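Local coordinates for protein PTHB1 (Homo sapiens, PDB 4YD8) that is a BBSome subunit, here its N-terminal seven-bladed beta-propeller, in a coat complex thought to sort specific membrane proteins to primary cilia, at residues A[78-91]-A[98-110]. Numbering follows the deposited sequence.
Sequences LRDPVLQVEVGKFV and HLAVLHSRKLCVY
Val91 presses CG2 squarely onto the His98 imidazole, 3.4 Å from the ring centroid and only 3° off its normal, a CH-pi contact at the buried end of the pairing. With CG2 anti to its carbonyl carbon, Val91 lays that methyl over the ring. His98 ND1 is hydrogen-bonded to Met96 O. Next to this pair, Phe90 approaches Ala100 obliquely, its CE2 3.5 Å from Ala100 CB, and packs its own CB on Val109 CG1, while Tyr144 meets the Phe90 ring edge-to-face. Strands 84-88 and 98-102 form an antiparallel hairpin, the first two strands of a four-stranded propeller blade with 84-88 at its edge. A classic beta bulge, in which Leu83 and Gln84 both face Leu102, interrupts the pairing of 84-88 with 98-102: Leu102 O accepts from Leu83 N, and Leu102 N donates to Gln84 O. Beyond the bulge, His103 ND1 donates to Pro81 O at 2.9 Å; the oxygen lies near the imidazole plane, whereas ND1 sits well above the plane of the carbonyl. Asp80 CB lies over one imidazole face and the carboxylate stacks 23° from parallel. A leucine in place of His103 would probably leave Pro81 O without its imidazole donor and Asp80 without a flat surface to stack on. Outside the buried imidazole the margin is looser and hydrated: Asp80 OD2 stays 4.3 Å from Lys106 NZ, short of a salt bridge, and two waters link NZ to Leu78 O.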
loop_
_atom_site.group_PDB
_atom_site.type_symbol
_atom_site.label_atom_id
_atom_site.label_comp_id
_atom_site.label_asym_id
_atom_site.label_seq_id
_atom_site.Cartn_x
_atom_site.Cartn_y
_atom_site.Cartn_z
ATOM N N LEU A 78 15.734 6.642 11.050
ATOM C CA LEU A 78 16.517 6.228 9.891
ATOM C C LEU A 78 17.305 7.392 9.275
ATOM O O LEU A 78 18.101 7.182 8.362
ATOM C CB LEU A 78 15.602 5.583 8.845
ATOM C CG LEU A 78 14.856 4.338 9.350
ATOM C CD1 LEU A 78 13.916 3.776 8.282
ATOM C CD2 LEU A 78 15.851 3.273 9.832
ATOM N N ARG A 79 17.086 8.600 9.802
ATOM C CA ARG A 79 17.838 9.814 9.447
ATOM C C ARG A 79 17.772 10.172 7.964
ATOM O O ARG A 79 18.719 10.724 7.396
ATOM C CB ARG A 79 19.302 9.657 9.865
ATOM N N ASP A 80 16.630 9.883 7.363
ATOM C CA ASP A 80 16.418 10.000 5.931
ATOM C C ASP A 80 14.904 9.866 5.708
ATOM O O ASP A 80 14.308 8.899 6.178
ATOM C CB ASP A 80 17.196 8.904 5.195
ATOM C CG ASP A 80 17.403 9.205 3.733
ATOM O OD1 ASP A 80 16.614 9.989 3.171
ATOM O OD2 ASP A 80 18.364 8.659 3.142
ATOM N N PRO A 81 14.271 10.847 5.029
ATOM C CA PRO A 81 12.814 10.738 4.828
ATOM C C PRO A 81 12.385 9.402 4.224
ATOM O O PRO A 81 13.024 8.901 3.289
ATOM C CB PRO A 81 12.510 11.895 3.863
ATOM C CG PRO A 81 13.536 12.931 4.219
ATOM C CD PRO A 81 14.803 12.134 4.535
ATOM N N VAL A 82 11.324 8.822 4.781
ATOM C CA VAL A 82 10.774 7.577 4.274
ATOM C C VAL A 82 9.719 7.890 3.217
ATOM O O VAL A 82 8.756 8.603 3.491
ATOM C CB VAL A 82 10.175 6.725 5.397
ATOM C CG1 VAL A 82 9.520 5.477 4.822
ATOM C CG2 VAL A 82 11.253 6.350 6.399
ATOM N N LEU A 83 9.927 7.386 2.004
ATOM C CA LEU A 83 8.991 7.606 0.902
ATOM C C LEU A 83 7.932 6.512 0.820
ATOM O O LEU A 83 6.807 6.762 0.405
ATOM C CB LEU A 83 9.731 7.675 -0.428
ATOM C CG LEU A 83 10.747 8.817 -0.574
ATOM C CD1 LEU A 83 11.240 8.893 -2.008
ATOM C CD2 LEU A 83 10.126 10.128 -0.127
ATOM N N GLN A 84 8.302 5.293 1.195
ATOM C CA GLN A 84 7.380 4.162 1.092
ATOM C C GLN A 84 7.857 3.002 1.954
ATOM O O GLN A 84 9.059 2.849 2.171
ATOM C CB GLN A 84 7.253 3.726 -0.375
ATOM C CG GLN A 84 6.055 2.815 -0.661
ATOM C CD GLN A 84 5.863 2.548 -2.138
ATOM O OE1 GLN A 84 6.317 3.324 -2.994
ATOM N NE2 GLN A 84 5.190 1.442 -2.454
ATOM N N VAL A 85 6.917 2.205 2.462
ATOM C CA VAL A 85 7.257 0.958 3.150
ATOM C C VAL A 85 6.439 -0.187 2.546
ATOM O O VAL A 85 5.266 -0.002 2.188
ATOM C CB VAL A 85 6.995 1.037 4.682
ATOM C CG1 VAL A 85 8.056 1.902 5.370
ATOM C CG2 VAL A 85 5.613 1.585 4.955
ATOM N N GLU A 86 7.070 -1.349 2.405
ATOM C CA GLU A 86 6.400 -2.556 1.912
ATOM C C GLU A 86 7.010 -3.762 2.616
ATOM O O GLU A 86 8.128 -3.695 3.115
ATOM C CB GLU A 86 6.541 -2.738 0.395
ATOM C CG GLU A 86 5.935 -1.633 -0.505
ATOM C CD GLU A 86 4.421 -1.442 -0.365
ATOM O OE1 GLU A 86 3.701 -2.332 0.174
ATOM O OE2 GLU A 86 3.944 -0.382 -0.838
ATOM N N VAL A 87 6.279 -4.867 2.624
ATOM C CA VAL A 87 6.718 -6.072 3.312
ATOM C C VAL A 87 6.533 -7.225 2.357
ATOM O O VAL A 87 5.464 -7.370 1.766
ATOM C CB VAL A 87 5.909 -6.307 4.614
ATOM C CG1 VAL A 87 6.223 -7.697 5.202
ATOM C CG2 VAL A 87 6.189 -5.181 5.621
ATOM N N GLY A 88 7.571 -8.037 2.188
ATOM C CA GLY A 88 7.529 -9.097 1.210
ATOM C C GLY A 88 8.721 -10.025 1.318
ATOM O O GLY A 88 9.561 -9.889 2.213
ATOM N N LYS A 89 8.806 -10.964 0.388
ATOM C CA LYS A 89 9.873 -11.962 0.431
ATOM C C LYS A 89 11.133 -11.441 -0.272
ATOM O O LYS A 89 11.503 -11.928 -1.340
ATOM C CB LYS A 89 9.408 -13.278 -0.211
ATOM C CG LYS A 89 8.189 -13.903 0.494
ATOM C CD LYS A 89 7.613 -15.053 -0.318
ATOM C CE LYS A 89 6.349 -15.603 0.349
ATOM N NZ LYS A 89 5.916 -16.860 -0.314
ATOM N N PHE A 90 11.788 -10.473 0.362
ATOM C CA PHE A 90 12.833 -9.688 -0.283
ATOM C C PHE A 90 14.237 -10.268 -0.084
ATOM O O PHE A 90 15.216 -9.690 -0.566
ATOM C CB PHE A 90 12.801 -8.256 0.249
ATOM C CG PHE A 90 11.493 -7.551 0.041
ATOM C CD1 PHE A 90 10.794 -7.679 -1.159
ATOM C CD2 PHE A 90 10.961 -6.757 1.044
ATOM C CE1 PHE A 90 9.578 -7.011 -1.354
ATOM C CE2 PHE A 90 9.740 -6.076 0.858
ATOM C CZ PHE A 90 9.058 -6.208 -0.336
ATOM N N VAL A 91 14.347 -11.398 0.625
ATOM C CA VAL A 91 15.667 -11.988 0.897
ATOM C C VAL A 91 15.803 -13.368 0.250
ATOM O O VAL A 91 14.943 -14.234 0.413
ATOM C CB VAL A 91 15.931 -12.068 2.422
ATOM C CG1 VAL A 91 17.233 -12.857 2.740
ATOM C CG2 VAL A 91 15.956 -10.653 3.014
ATOM N N HIS A 98 10.135 -9.674 4.931
ATOM C CA HIS A 98 11.064 -8.629 5.344
ATOM C C HIS A 98 10.490 -7.252 4.993
ATOM O O HIS A 98 9.586 -7.141 4.174
ATOM C CB HIS A 98 12.429 -8.800 4.670
ATOM C CG HIS A 98 13.201 -9.970 5.178
ATOM N ND1 HIS A 98 12.899 -11.273 4.831
ATOM C CD2 HIS A 98 14.254 -10.043 6.027
ATOM C CE1 HIS A 98 13.738 -12.090 5.437
ATOM N NE2 HIS A 98 14.568 -11.374 6.177
ATOM N N LEU A 99 11.042 -6.219 5.617
ATOM C CA LEU A 99 10.585 -4.835 5.444
ATOM C C LEU A 99 11.461 -4.133 4.426
ATOM O O LEU A 99 12.682 -4.118 4.585
ATOM C CB LEU A 99 10.659 -4.082 6.764
ATOM C CG LEU A 99 10.325 -2.581 6.732
ATOM C CD1 LEU A 99 8.882 -2.344 6.331
ATOM C CD2 LEU A 99 10.627 -1.916 8.063
ATOM N N ALA A 100 10.852 -3.549 3.393
ATOM C CA ALA A 100 11.604 -2.677 2.483
ATOM C C ALA A 100 11.246 -1.236 2.816
ATOM O O ALA A 100 10.075 -0.897 2.963
ATOM C CB ALA A 100 11.288 -2.994 1.029
ATOM N N VAL A 101 12.265 -0.400 2.967
ATOM C CA VAL A 101 12.076 1.015 3.219
ATOM C C VAL A 101 12.683 1.763 2.044
ATOM O O VAL A 101 13.877 1.622 1.762
ATOM C CB VAL A 101 12.744 1.458 4.530
ATOM C CG1 VAL A 101 12.533 2.958 4.771
ATOM C CG2 VAL A 101 12.200 0.619 5.716
ATOM N N LEU A 102 11.857 2.535 1.357
ATOM C CA LEU A 102 12.327 3.322 0.224
ATOM C C LEU A 102 12.659 4.723 0.682
ATOM O O LEU A 102 11.820 5.398 1.285
ATOM C CB LEU A 102 11.264 3.361 -0.875
ATOM C CG LEU A 102 11.658 4.123 -2.142
ATOM C CD1 LEU A 102 12.876 3.459 -2.801
ATOM C CD2 LEU A 102 10.466 4.173 -3.084
ATOM N N HIS A 103 13.882 5.160 0.382
ATOM C CA HIS A 103 14.308 6.543 0.587
ATOM C C HIS A 103 14.554 7.158 -0.783
ATOM O O HIS A 103 14.526 6.458 -1.789
ATOM C CB HIS A 103 15.589 6.622 1.432
ATOM C CG HIS A 103 15.459 6.032 2.804
ATOM N ND1 HIS A 103 14.792 6.664 3.830
ATOM C CD2 HIS A 103 15.929 4.867 3.323
ATOM C CE1 HIS A 103 14.850 5.917 4.921
ATOM N NE2 HIS A 103 15.548 4.831 4.641
ATOM N N SER A 104 14.812 8.459 -0.816
ATOM C CA SER A 104 15.076 9.139 -2.080
ATOM C C SER A 104 16.219 8.510 -2.882
ATOM O O SER A 104 16.102 8.340 -4.105
ATOM C CB SER A 104 15.390 10.612 -1.829
ATOM O OG SER A 104 15.703 11.246 -3.053
ATOM N N ARG A 105 17.324 8.190 -2.209
ATOM C CA ARG A 105 18.491 7.633 -2.892
ATOM C C ARG A 105 18.968 6.274 -2.373
ATOM O O ARG A 105 20.093 5.856 -2.667
ATOM C CB ARG A 105 19.662 8.630 -2.828
ATOM C CG ARG A 105 19.359 9.946 -3.517
ATOM C CD ARG A 105 19.213 9.768 -5.023
ATOM N NE ARG A 105 20.447 9.277 -5.628
ATOM C CZ ARG A 105 21.392 10.056 -6.146
ATOM N NH1 ARG A 105 21.252 11.377 -6.146
ATOM N NH2 ARG A 105 22.480 9.504 -6.664
ATOM N N LYS A 106 18.139 5.569 -1.611
ATOM C CA LYS A 106 18.508 4.201 -1.250
ATOM C C LYS A 106 17.278 3.370 -0.903
ATOM O O LYS A 106 16.257 3.895 -0.486
ATOM C CB LYS A 106 19.509 4.173 -0.083
ATOM C CG LYS A 106 19.016 4.785 1.207
ATOM C CD LYS A 106 20.048 4.647 2.333
ATOM C CE LYS A 106 19.614 5.447 3.560
ATOM N NZ LYS A 106 20.563 5.364 4.707
ATOM N N LEU A 107 17.400 2.073 -1.129
ATOM C CA LEU A 107 16.390 1.099 -0.755
ATOM C C LEU A 107 17.022 0.201 0.306
ATOM O O LEU A 107 18.099 -0.359 0.076
ATOM C CB LEU A 107 15.939 0.300 -1.971
ATOM C CG LEU A 107 15.178 -1.007 -1.690
ATOM C CD1 LEU A 107 13.753 -0.719 -1.266
ATOM C CD2 LEU A 107 15.209 -1.927 -2.914
ATOM N N CYS A 108 16.379 0.078 1.468
ATOM C CA CYS A 108 16.946 -0.716 2.564
ATOM C C CYS A 108 15.991 -1.837 2.939
ATOM O O CYS A 108 14.787 -1.607 3.058
ATOM C CB CYS A 108 17.243 0.169 3.777
ATOM S SG CYS A 108 18.399 1.555 3.422
ATOM N N VAL A 109 16.523 -3.045 3.089
ATOM C CA VAL A 109 15.687 -4.198 3.426
ATOM C C VAL A 109 16.096 -4.726 4.805
ATOM O O VAL A 109 17.276 -4.919 5.078
ATOM C CB VAL A 109 15.787 -5.298 2.332
ATOM C CG1 VAL A 109 15.148 -6.600 2.795
ATOM C CG2 VAL A 109 15.090 -4.830 1.050
ATOM N N TYR A 110 15.107 -4.907 5.683
ATOM C CA TYR A 110 15.344 -5.235 7.088
ATOM C C TYR A 110 14.675 -6.522 7.504
ATOM O O TYR A 110 13.587 -6.847 7.028
ATOM C CB TYR A 110 14.810 -4.140 8.011
ATOM C CG TYR A 110 15.513 -2.819 7.875
ATOM C CD1 TYR A 110 16.629 -2.528 8.640
ATOM C CD2 TYR A 110 15.049 -1.863 6.987
ATOM C CE1 TYR A 110 17.285 -1.318 8.521
ATOM C CE2 TYR A 110 15.696 -0.648 6.860
ATOM C CZ TYR A 110 16.815 -0.391 7.629
ATOM O OH TYR A 110 17.463 0.803 7.513
HETATM O O HOH W 1 18.869 4.806 7.028
HETATM O O HOH W 2 20.255 7.565 6.509
HETATM O O HOH W 3 14.474 10.126 1.421
HETATM O O HOH W 4 18.335 8.732 0.377
#